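Stage III sporulation protein AB (Bacillus subtilis, PDB 6BS9) is essential for sporulation and probably works as part of a secretion-system-like transport apparatus, this chain being an all-helical fragment that makes up most of the protein. Local coordinates at residues L42-P45 with V46-F50; S63-T66 with A67-S71; S80-K83 with S84-E87; L112-L115 with E116-A120. All blocks are in the same frame, centred on the assembly; numbering follows the deposited sequence.

Overall arrangement
The chain folds into six helices with no strand, and the four contacts follow one another in series along it. Contact 1 leads from the loop after helix 31-41 into helix 46-58; contact 2 is the first part of helix 64-75; contact 3 enters helix 83-95; contact 4 lies within helix 101-128. Contacts 3 and 4 have the closest centres, about 11 Å apart, and touch where Glu85 OE1 packs on Ser118 CB. Contacts 1 and 2, about 16 Å between centres, meet where Leu49 and Phe50 reach Trp68. Contacts 2 and 4, about 22 Å between centres, lie on opposite sides of the chain's centre. The two touches join successive helices of the Spore_III_AB fold.

Contact 1: residues L42-P45 with V46-F50; sequences LAQP and VSTLF
The tight turn from helix 31-41 into helix 46-58 passes through a cis peptide bond before Pro45, and it brings Leu42 and Gln44 back against the first turn of helix 46-58. Leu42 holds CG beside its own backbone N (chi1 -63°), which sends CD1 obliquely to the Phe50 ring, 3.7 Å from CD2. The same methyl lies 4.1 Å from Val46 CG1, which itself sits in plane at the edge of the Phe50 ring, so Leu42, Val46 and Phe50 form one apolar cluster. Ser47 CB lies 3.2 Å from Leu42 O, while Ser47 OG is hydrogen-bonded to Ala39 O. The backbone is tied by Ser47 N to Ala43 O (3.1 Å) and by a more bent bond from Thr48 N to Pro45 O. Water 1 bridges the turn, giving a hydrogen to Ala43 O and accepting the N-H of Val46 at 3.1 Å. Ala43 O therefore serves both the water and Ser47 N. On the outer side Gln44 bends at chi2 (-84°) and turns its amide oxygen OE1 toward Thr48 OG1; the pair is modelled as a hydrogen bond of 2.4 Å, too short to be taken at face value. Pro45 and Val46 rest on helix 2-26 at Gln9 and Gln12, and Pro45 also touches the loop at Thr78 and Leu79. Leu49 reaches Leu13 of helix 2-26 and Val75 of helix 64-75, while Phe50 touches Ala16 of helix 2-26 and Ile38 of helix 31-41.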
loop_
_atom_site.group_PDB
_atom_site.type_symbol
_atom_site.label_atom_id
_atom_site.label_comp_id
_atom_site.label_asym_id
_atom_site.label_seq_id
_atom_site.Cartn_x
_atom_site.Cartn_y
_atom_site.Cartn_z
ATOM N N LEU A 42 9.907 -7.249 2.283
ATOM C CA LEU A 42 9.921 -6.615 0.966
ATOM C C LEU A 42 11.223 -5.901 0.598
ATOM O O LEU A 42 11.936 -5.338 1.425
ATOM C CB LEU A 42 8.906 -5.536 0.915
ATOM C CG LEU A 42 7.474 -5.908 1.065
ATOM C CD1 LEU A 42 6.686 -4.646 1.383
ATOM C CD2 LEU A 42 7.019 -6.502 -0.247
ATOM N N ALA A 43 11.521 -5.974 -0.679
ATOM C CA ALA A 43 12.630 -5.306 -1.267
ATOM C C ALA A 43 12.329 -3.823 -1.356
ATOM O O ALA A 43 11.200 -3.418 -1.378
ATOM C CB ALA A 43 12.888 -5.866 -2.691
ATOM N N GLN A 44 13.400 -3.055 -1.457
ATOM C CA GLN A 44 13.314 -1.622 -1.695
ATOM C C GLN A 44 12.986 -1.394 -3.143
ATOM O O GLN A 44 13.337 -2.211 -3.943
ATOM C CB GLN A 44 14.634 -0.956 -1.411
ATOM C CG GLN A 44 15.083 -1.142 0.024
ATOM C CD GLN A 44 14.470 -0.152 0.911
ATOM O OE1 GLN A 44 13.336 0.396 0.691
ATOM N NE2 GLN A 44 15.266 0.201 1.914
ATOM N N PRO A 45 12.307 -0.316 -3.471
ATOM C CA PRO A 45 11.943 0.802 -2.545
ATOM C C PRO A 45 10.569 0.670 -1.841
ATOM O O PRO A 45 10.315 1.426 -0.895
ATOM C CB PRO A 45 11.941 2.040 -3.473
ATOM C CG PRO A 45 11.576 1.450 -4.808
ATOM C CD PRO A 45 12.243 0.080 -4.878
ATOM N N VAL A 46 9.738 -0.313 -2.218
ATOM C CA VAL A 46 8.412 -0.446 -1.598
ATOM C C VAL A 46 8.484 -0.709 -0.108
ATOM O O VAL A 46 7.701 -0.171 0.658
ATOM C CB VAL A 46 7.596 -1.542 -2.289
ATOM C CG1 VAL A 46 6.315 -1.843 -1.576
ATOM C CG2 VAL A 46 7.247 -1.101 -3.724
ATOM N N SER A 47 9.460 -1.491 0.316
ATOM C CA SER A 47 9.735 -1.696 1.751
ATOM C C SER A 47 9.706 -0.438 2.613
ATOM O O SER A 47 9.082 -0.424 3.678
ATOM C CB SER A 47 11.121 -2.319 1.931
ATOM O OG SER A 47 11.379 -2.560 3.275
ATOM N N THR A 48 10.267 0.645 2.100
ATOM C CA THR A 48 10.318 1.916 2.831
ATOM C C THR A 48 8.959 2.580 3.088
ATOM O O THR A 48 8.730 3.224 4.122
ATOM C CB THR A 48 11.250 2.904 2.118
ATOM O OG1 THR A 48 12.536 2.285 2.018
ATOM C CG2 THR A 48 11.427 4.158 2.980
ATOM N N LEU A 49 7.990 2.322 2.219
ATOM C CA LEU A 49 6.637 2.766 2.511
ATOM C C LEU A 49 6.177 2.172 3.853
ATOM O O LEU A 49 5.547 2.861 4.637
ATOM C CB LEU A 49 5.689 2.389 1.364
ATOM C CG LEU A 49 4.180 2.643 1.559
ATOM C CD1 LEU A 49 3.822 4.081 1.848
ATOM C CD2 LEU A 49 3.458 2.226 0.299
ATOM N N PHE A 50 6.475 0.882 4.074
ATOM C CA PHE A 50 5.958 0.148 5.205
ATOM C C PHE A 50 6.745 0.398 6.474
ATOM O O PHE A 50 6.131 0.477 7.553
ATOM C CB PHE A 50 5.783 -1.367 4.886
ATOM C CG PHE A 50 4.713 -1.585 3.875
ATOM C CD1 PHE A 50 3.383 -1.547 4.254
ATOM C CD2 PHE A 50 5.042 -1.531 2.511
ATOM C CE1 PHE A 50 2.399 -1.563 3.323
ATOM C CE2 PHE A 50 4.051 -1.609 1.564
ATOM C CZ PHE A 50 2.719 -1.616 1.969
HETATM O O HOH W 1 10.284 -2.685 -4.155
#

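Contact 2: residues S63-T66 with A67-S71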
loop_
_atom_site.group_PDB
_atom_site.type_symbol
_atom_site.label_atom_id
_atom_site.label_comp_id
_atom_site.label_asym_id
_atom_site.label_seq_id
_atom_site.Cartn_x
_atom_site.Cartn_y
_atom_site.Cartn_z
ATOM N N SER A 63 -3.654 9.536 13.508
ATOM C CA SER A 63 -4.466 8.415 13.002
ATOM C C SER A 63 -3.688 7.576 11.969
ATOM O O SER A 63 -2.777 8.033 11.342
ATOM C CB SER A 63 -5.746 8.911 12.331
ATOM O OG SER A 63 -5.427 9.639 11.141
ATOM N N ALA A 64 -4.117 6.357 11.761
ATOM C CA ALA A 64 -3.486 5.503 10.760
ATOM C C ALA A 64 -3.579 6.133 9.375
ATOM O O ALA A 64 -2.640 6.091 8.607
ATOM C CB ALA A 64 -4.111 4.120 10.783
ATOM N N LYS A 65 -4.708 6.784 9.112
ATOM C CA LYS A 65 -4.929 7.493 7.875
ATOM C C LYS A 65 -3.895 8.562 7.661
ATOM O O LYS A 65 -3.354 8.684 6.559
ATOM C CB LYS A 65 -6.334 8.070 7.867
ATOM C CG LYS A 65 -6.682 9.041 6.755
ATOM C CD LYS A 65 -8.003 9.727 7.092
ATOM C CE LYS A 65 -8.483 10.639 5.979
ATOM N NZ LYS A 65 -7.476 11.705 5.674
ATOM N N THR A 66 -3.639 9.368 8.684
ATOM C CA THR A 66 -2.719 10.460 8.528
ATOM C C THR A 66 -1.304 9.870 8.358
ATOM O O THR A 66 -0.544 10.321 7.486
ATOM C CB THR A 66 -2.791 11.400 9.754
ATOM O OG1 THR A 66 -4.095 11.977 9.835
ATOM C CG2 THR A 66 -1.737 12.514 9.715
ATOM N N ALA A 67 -0.968 8.874 9.167
ATOM C CA ALA A 67 0.354 8.225 9.081
ATOM C C ALA A 67 0.616 7.614 7.727
ATOM O O ALA A 67 1.739 7.739 7.185
ATOM C CB ALA A 67 0.510 7.149 10.138
ATOM N N TRP A 68 -0.416 7.017 7.155
ATOM C CA TRP A 68 -0.304 6.489 5.814
ATOM C C TRP A 68 -0.051 7.562 4.722
ATOM O O TRP A 68 0.876 7.423 3.896
ATOM C CB TRP A 68 -1.536 5.702 5.448
ATOM C CG TRP A 68 -1.409 5.127 4.147
ATOM C CD1 TRP A 68 -1.889 5.630 2.956
ATOM C CD2 TRP A 68 -0.686 3.945 3.800
ATOM N NE1 TRP A 68 -1.590 4.764 1.903
ATOM C CE2 TRP A 68 -0.832 3.746 2.394
ATOM C CE3 TRP A 68 0.067 3.002 4.532
ATOM C CZ2 TRP A 68 -0.218 2.687 1.743
ATOM C CZ3 TRP A 68 0.642 1.920 3.871
ATOM C CH2 TRP A 68 0.483 1.766 2.527
ATOM N N GLU A 69 -0.850 8.614 4.751
ATOM C CA GLU A 69 -0.718 9.715 3.788
ATOM C C GLU A 69 0.666 10.320 3.831
ATOM O O GLU A 69 1.285 10.521 2.789
ATOM C CB GLU A 69 -1.738 10.840 4.007
ATOM C CG GLU A 69 -2.772 10.891 2.914
ATOM C CD GLU A 69 -4.040 10.136 3.216
ATOM O OE1 GLU A 69 -4.796 10.693 4.047
ATOM O OE2 GLU A 69 -4.275 9.068 2.569
ATOM N N GLN A 70 1.152 10.581 5.035
ATOM C CA GLN A 70 2.486 11.146 5.235
ATOM C C GLN A 70 3.572 10.204 4.696
ATOM O O GLN A 70 4.471 10.628 4.020
ATOM C CB GLN A 70 2.694 11.460 6.721
ATOM C CG GLN A 70 3.336 12.807 7.013
ATOM C CD GLN A 70 3.390 13.153 8.510
ATOM O OE1 GLN A 70 4.482 13.377 9.072
ATOM N NE2 GLN A 70 2.208 13.201 9.174
ATOM N N SER A 71 3.455 8.908 4.963
ATOM C CA SER A 71 4.455 7.975 4.501
ATOM C C SER A 71 4.441 7.838 3.011
ATOM O O SER A 71 5.470 7.791 2.345
ATOM C CB SER A 71 4.249 6.601 5.151
ATOM O OG SER A 71 4.070 6.706 6.547
#
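From Ala67 to Gln70 each backbone N-H bonds to the oxygen four residues back, from Ser63 O to Thr66 O, with nearly straight bonds such as Ala67 N to Ser63 O at 3.0 Å. Along one flank Lys65 and Glu69 form an i to i+4 salt bridge, a weak one, with NZ 3.3 Å from OE1. The lysine chain runs out extended with CG anti to N (chi1 170°) and bends only at its last torsion (chi4 -59°), which turns NZ along the helix toward the glutamate. Glu69 folds at chi2, which turns its carboxylate back toward Lys65. Lys65 NZ also has a long, weak ion pair with Glu94. All this belongs to the first turns of helix 64-75, for which Ser63 is the N-cap residue. On another flank Thr66 and Gln70 run alongside each other in the same direction, with CG2 4.0 Å from NE2. The CB of Trp68 is 3.4 Å from Ala64 O. Its CG leaves opposite the main-chain nitrogen (chi1 -177°), and the buried indole leads away from the turn into the fold. There NE1 is hydrogen-bonded to Leu89 O, and the ring meets Phe53 and Phe92 edge-to-face. Ala67, also buried, packs its methyl on Phe53 and Gln56 of helix 46-58, and Ser63 O is 3.6 Å from its CB. One turn on, Ser71 OG donates to Ala67 O at 2.6 Å, while Ser71 N reaches the same oxygen from the opposite face of the carbonyl plane.

Contact 3: residues S80-K83 with S84-E87; sequences SLKK and SEYE
Leu81 lies across the Glu85 side chain at about a right angle, its CB 3.8 Å from Glu85 CB, so the leucine packs on the aliphatic part of the glutamate. The next residue, Lys82, is the N-cap of helix 83-95, and its backbone N donates to Glu85 OE2 at 2.9 Å along a nearly straight bond. This is one half of a capping box, the N3 carboxylate taking the N-H of the N-cap residue; the donor comes from above the carboxylate plane. Glu85 gets there by folding at chi2 (82°), which brings its acid group back toward the start of the helix. Its OE1 accepts from Ser84 OG, and OE2 also pairs with Arg6 NE, so both oxygens are held. An alanine here removes the carboxylate and would probably leave the Lys82 N-H and the Arg6 charge without their mate. Lys82 O accepts Tyr86 N at 3.3 Å, and the Lys82 side chain comes about 4 Å from a bound sulfate, probably from the crystallisation liquor. Lys83, bent at chi2, runs beside Tyr86 and sets NZ over one ring face in a cation-pi contact, 4.2 Å from the ring centroid and offset toward the rim. Leu81 packs on Ile10 and Leu13 of helix 2-26, and Tyr86 touches Leu72 and Lys73 of helix 64-75, with Trp76 edge-to-face to its ring.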
loop_
_atom_site.group_PDB
_atom_site.type_symbol
_atom_site.label_atom_id
_atom_site.label_comp_id
_atom_site.label_asym_id
_atom_site.label_seq_id
_atom_site.Cartn_x
_atom_site.Cartn_y
_atom_site.Cartn_z
ATOM N N SER A 80 8.175 3.607 -8.736
ATOM C CA SER A 80 8.073 3.600 -10.211
ATOM C C SER A 80 6.603 3.432 -10.641
ATOM O O SER A 80 6.294 2.692 -11.541
ATOM C CB SER A 80 8.955 2.498 -10.792
ATOM O OG SER A 80 10.307 2.764 -10.455
ATOM N N LEU A 81 5.723 4.201 -10.018
ATOM C CA LEU A 81 4.304 4.103 -10.252
ATOM C C LEU A 81 3.741 5.362 -10.940
ATOM O O LEU A 81 4.322 6.405 -10.868
ATOM C CB LEU A 81 3.631 3.861 -8.891
ATOM C CG LEU A 81 4.088 2.615 -8.096
ATOM C CD1 LEU A 81 3.401 2.517 -6.760
ATOM C CD2 LEU A 81 3.892 1.329 -8.904
ATOM N N LYS A 82 2.562 5.236 -11.506
ATOM C CA LYS A 82 1.805 6.343 -12.095
ATOM C C LYS A 82 0.811 6.938 -11.109
ATOM O O LYS A 82 0.565 6.393 -10.029
ATOM C CB LYS A 82 1.106 5.879 -13.378
ATOM C CG LYS A 82 2.098 5.306 -14.394
ATOM C CD LYS A 82 1.438 4.850 -15.663
ATOM C CE LYS A 82 1.599 5.815 -16.819
ATOM N NZ LYS A 82 2.962 5.679 -17.430
ATOM N N LYS A 83 0.310 8.106 -11.459
ATOM C CA LYS A 83 -0.624 8.854 -10.618
ATOM C C LYS A 83 -1.843 8.043 -10.228
ATOM O O LYS A 83 -2.341 8.153 -9.119
ATOM C CB LYS A 83 -1.039 10.193 -11.296
ATOM C CG LYS A 83 -1.457 11.277 -10.279
ATOM C CD LYS A 83 -0.309 11.604 -9.278
ATOM C CE LYS A 83 -0.602 12.827 -8.396
ATOM N NZ LYS A 83 0.476 13.157 -7.408
ATOM N N SER A 84 -2.318 7.221 -11.147
ATOM C CA SER A 84 -3.440 6.309 -10.867
ATOM C C SER A 84 -3.127 5.431 -9.655
ATOM O O SER A 84 -3.959 5.356 -8.760
ATOM C CB SER A 84 -3.855 5.528 -12.103
ATOM O OG SER A 84 -2.694 4.861 -12.592
ATOM N N GLU A 85 -1.908 4.896 -9.545
ATOM C CA GLU A 85 -1.527 4.160 -8.317
ATOM C C GLU A 85 -1.512 5.034 -7.055
ATOM O O GLU A 85 -1.895 4.574 -5.964
ATOM C CB GLU A 85 -0.159 3.456 -8.456
ATOM C CG GLU A 85 -0.156 2.226 -9.343
ATOM C CD GLU A 85 -0.041 2.543 -10.826
ATOM O OE1 GLU A 85 -1.072 2.582 -11.487
ATOM O OE2 GLU A 85 1.063 2.801 -11.306
ATOM N N TYR A 86 -0.998 6.259 -7.180
ATOM C CA TYR A 86 -0.955 7.219 -6.061
ATOM C C TYR A 86 -2.360 7.399 -5.512
ATOM O O TYR A 86 -2.567 7.350 -4.293
ATOM C CB TYR A 86 -0.395 8.616 -6.459
ATOM C CG TYR A 86 -0.458 9.628 -5.302
ATOM C CD1 TYR A 86 0.500 9.615 -4.277
ATOM C CD2 TYR A 86 -1.481 10.585 -5.228
ATOM C CE1 TYR A 86 0.446 10.520 -3.233
ATOM C CE2 TYR A 86 -1.548 11.493 -4.166
ATOM C CZ TYR A 86 -0.602 11.431 -3.162
ATOM O OH TYR A 86 -0.653 12.311 -2.102
ATOM N N GLU A 87 -3.316 7.603 -6.415
ATOM C CA GLU A 87 -4.683 7.857 -6.005
ATOM C C GLU A 87 -5.280 6.623 -5.318
ATOM O O GLU A 87 -5.951 6.740 -4.322
ATOM C CB GLU A 87 -5.555 8.312 -7.209
ATOM C CG GLU A 87 -5.252 9.749 -7.708
ATOM C CD GLU A 87 -5.442 10.839 -6.650
ATOM O OE1 GLU A 87 -6.427 10.737 -5.821
ATOM O OE2 GLU A 87 -4.590 11.789 -6.624
#

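Contact 4: residues L112-L115 with E116-A120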
loop_
_atom_site.group_PDB
_atom_site.type_symbol
_atom_site.label_atom_id
_atom_site.label_comp_id
_atom_site.label_asym_id
_atom_site.label_seq_id
_atom_site.Cartn_x
_atom_site.Cartn_y
_atom_site.Cartn_z
ATOM N N LEU A 112 -7.401 -3.108 -3.203
ATOM C CA LEU A 112 -6.704 -4.304 -3.694
ATOM C C LEU A 112 -7.073 -4.701 -5.080
ATOM O O LEU A 112 -6.205 -5.025 -5.899
ATOM C CB LEU A 112 -6.969 -5.526 -2.804
ATOM C CG LEU A 112 -6.412 -5.431 -1.367
ATOM C CD1 LEU A 112 -6.773 -6.667 -0.546
ATOM C CD2 LEU A 112 -4.911 -5.273 -1.365
ATOM N N THR A 113 -8.348 -4.662 -5.391
ATOM C CA THR A 113 -8.787 -4.982 -6.760
ATOM C C THR A 113 -8.350 -3.954 -7.743
ATOM O O THR A 113 -8.032 -4.282 -8.885
ATOM C CB THR A 113 -10.307 -5.097 -6.830
ATOM O OG1 THR A 113 -10.732 -6.026 -5.852
ATOM C CG2 THR A 113 -10.753 -5.639 -8.153
ATOM N N HIS A 114 -8.347 -2.694 -7.319
ATOM C CA HIS A 114 -7.875 -1.645 -8.194
ATOM C C HIS A 114 -6.444 -1.832 -8.587
ATOM O O HIS A 114 -6.078 -1.740 -9.780
ATOM C CB HIS A 114 -8.045 -0.282 -7.598
ATOM C CG HIS A 114 -8.249 0.771 -8.640
ATOM N ND1 HIS A 114 -9.266 1.690 -8.545
ATOM C CD2 HIS A 114 -7.669 0.965 -9.860
ATOM C CE1 HIS A 114 -9.242 2.475 -9.607
ATOM N NE2 HIS A 114 -8.280 2.059 -10.417
ATOM N N LEU A 115 -5.639 -2.201 -7.609
ATOM C CA LEU A 115 -4.229 -2.562 -7.889
ATOM C C LEU A 115 -4.101 -3.785 -8.820
ATOM O O LEU A 115 -3.238 -3.823 -9.691
ATOM C CB LEU A 115 -3.470 -2.845 -6.560
ATOM C CG LEU A 115 -3.194 -1.615 -5.683
ATOM C CD1 LEU A 115 -2.582 -2.014 -4.387
ATOM C CD2 LEU A 115 -2.289 -0.608 -6.394
ATOM N N GLU A 116 -4.976 -4.766 -8.661
ATOM C CA GLU A 116 -4.995 -5.920 -9.574
ATOM C C GLU A 116 -5.226 -5.490 -11.011
ATOM O O GLU A 116 -4.581 -5.965 -11.969
ATOM C CB GLU A 116 -6.116 -6.864 -9.110
ATOM C CG GLU A 116 -5.586 -8.029 -8.379
ATOM C CD GLU A 116 -6.741 -8.917 -7.946
ATOM O OE1 GLU A 116 -7.303 -8.734 -6.828
ATOM O OE2 GLU A 116 -7.047 -9.794 -8.744
ATOM N N ALA A 117 -6.128 -4.534 -11.153
ATOM C CA ALA A 117 -6.474 -4.015 -12.446
ATOM C C ALA A 117 -5.296 -3.210 -13.000
ATOM O O ALA A 117 -4.935 -3.386 -14.161
ATOM C CB ALA A 117 -7.753 -3.176 -12.366
ATOM N N SER A 118 -4.700 -2.358 -12.168
ATOM C CA SER A 118 -3.525 -1.570 -12.641
ATOM C C SER A 118 -2.306 -2.445 -12.955
ATOM O O SER A 118 -1.642 -2.224 -13.975
ATOM C CB SER A 118 -3.130 -0.533 -11.652
ATOM O OG SER A 118 -4.183 0.340 -11.405
ATOM N N GLU A 119 -2.099 -3.502 -12.172
ATOM C CA GLU A 119 -1.123 -4.471 -12.539
ATOM C C GLU A 119 -1.345 -5.044 -13.920
ATOM O O GLU A 119 -0.393 -5.215 -14.674
ATOM C CB GLU A 119 -1.057 -5.606 -11.504
ATOM C CG GLU A 119 0.178 -6.501 -11.671
ATOM C CD GLU A 119 0.221 -7.591 -10.596
ATOM O OE1 GLU A 119 0.750 -8.697 -10.768
ATOM O OE2 GLU A 119 -0.318 -7.369 -9.530
ATOM N N ALA A 120 -2.579 -5.391 -14.275
ATOM C CA ALA A 120 -2.832 -5.888 -15.602
ATOM C C ALA A 120 -2.466 -4.857 -16.697
ATOM O O ALA A 120 -2.024 -5.273 -17.765
ATOM C CB ALA A 120 -4.308 -6.359 -15.713
HETATM O O HOH W 2 -9.266 -7.954 -4.643
#
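His114 and Ser118 stand one turn apart on the long helix 101-128, and the serine hydroxyl lies at the edge of the imidazole, near its plane, with OG 3.9 Å from CD2. Ser118 turns OG beside its backbone N (chi1 -59°), back along the helix, and donates to His114 O at 3.2 Å from above the carbonyl plane. The N-H of Ser118 reaches the same oxygen at 2.8 Å, in the carbonyl plane, so this carbonyl is gripped twice by one residue. An alanine here takes away the hydroxyl and would probably leave His114 O with the Ser118 backbone N-H as its sole donor within the two segments. The histidine side chain leans on Val88 and Gln91 of helix 83-95, and a bound sulfate, probably from the crystallisation liquor, lies about 3 Å from the His114 side chain. Leu115, buried, also packs on Val88, while Ser118 sits against Glu85 of the same helix. Glu119 N bonds to Leu115 O at 2.7 Å, continuing the regular helical pattern. On another side of the helix Leu112 faces helix 2-26, touching Leu17 and Glu21. Near it Glu116 extends beyond CG toward that helix and forms a salt bridge with Arg14 NE through OE1. Thr113 OG1 is hydrogen-bonded to Lys109 O, and water 2 bridges the Thr113 and Glu116 side chains, 2.7 Å from Thr113 OG1 and donating to Glu116 OE1 at 3.0 Å.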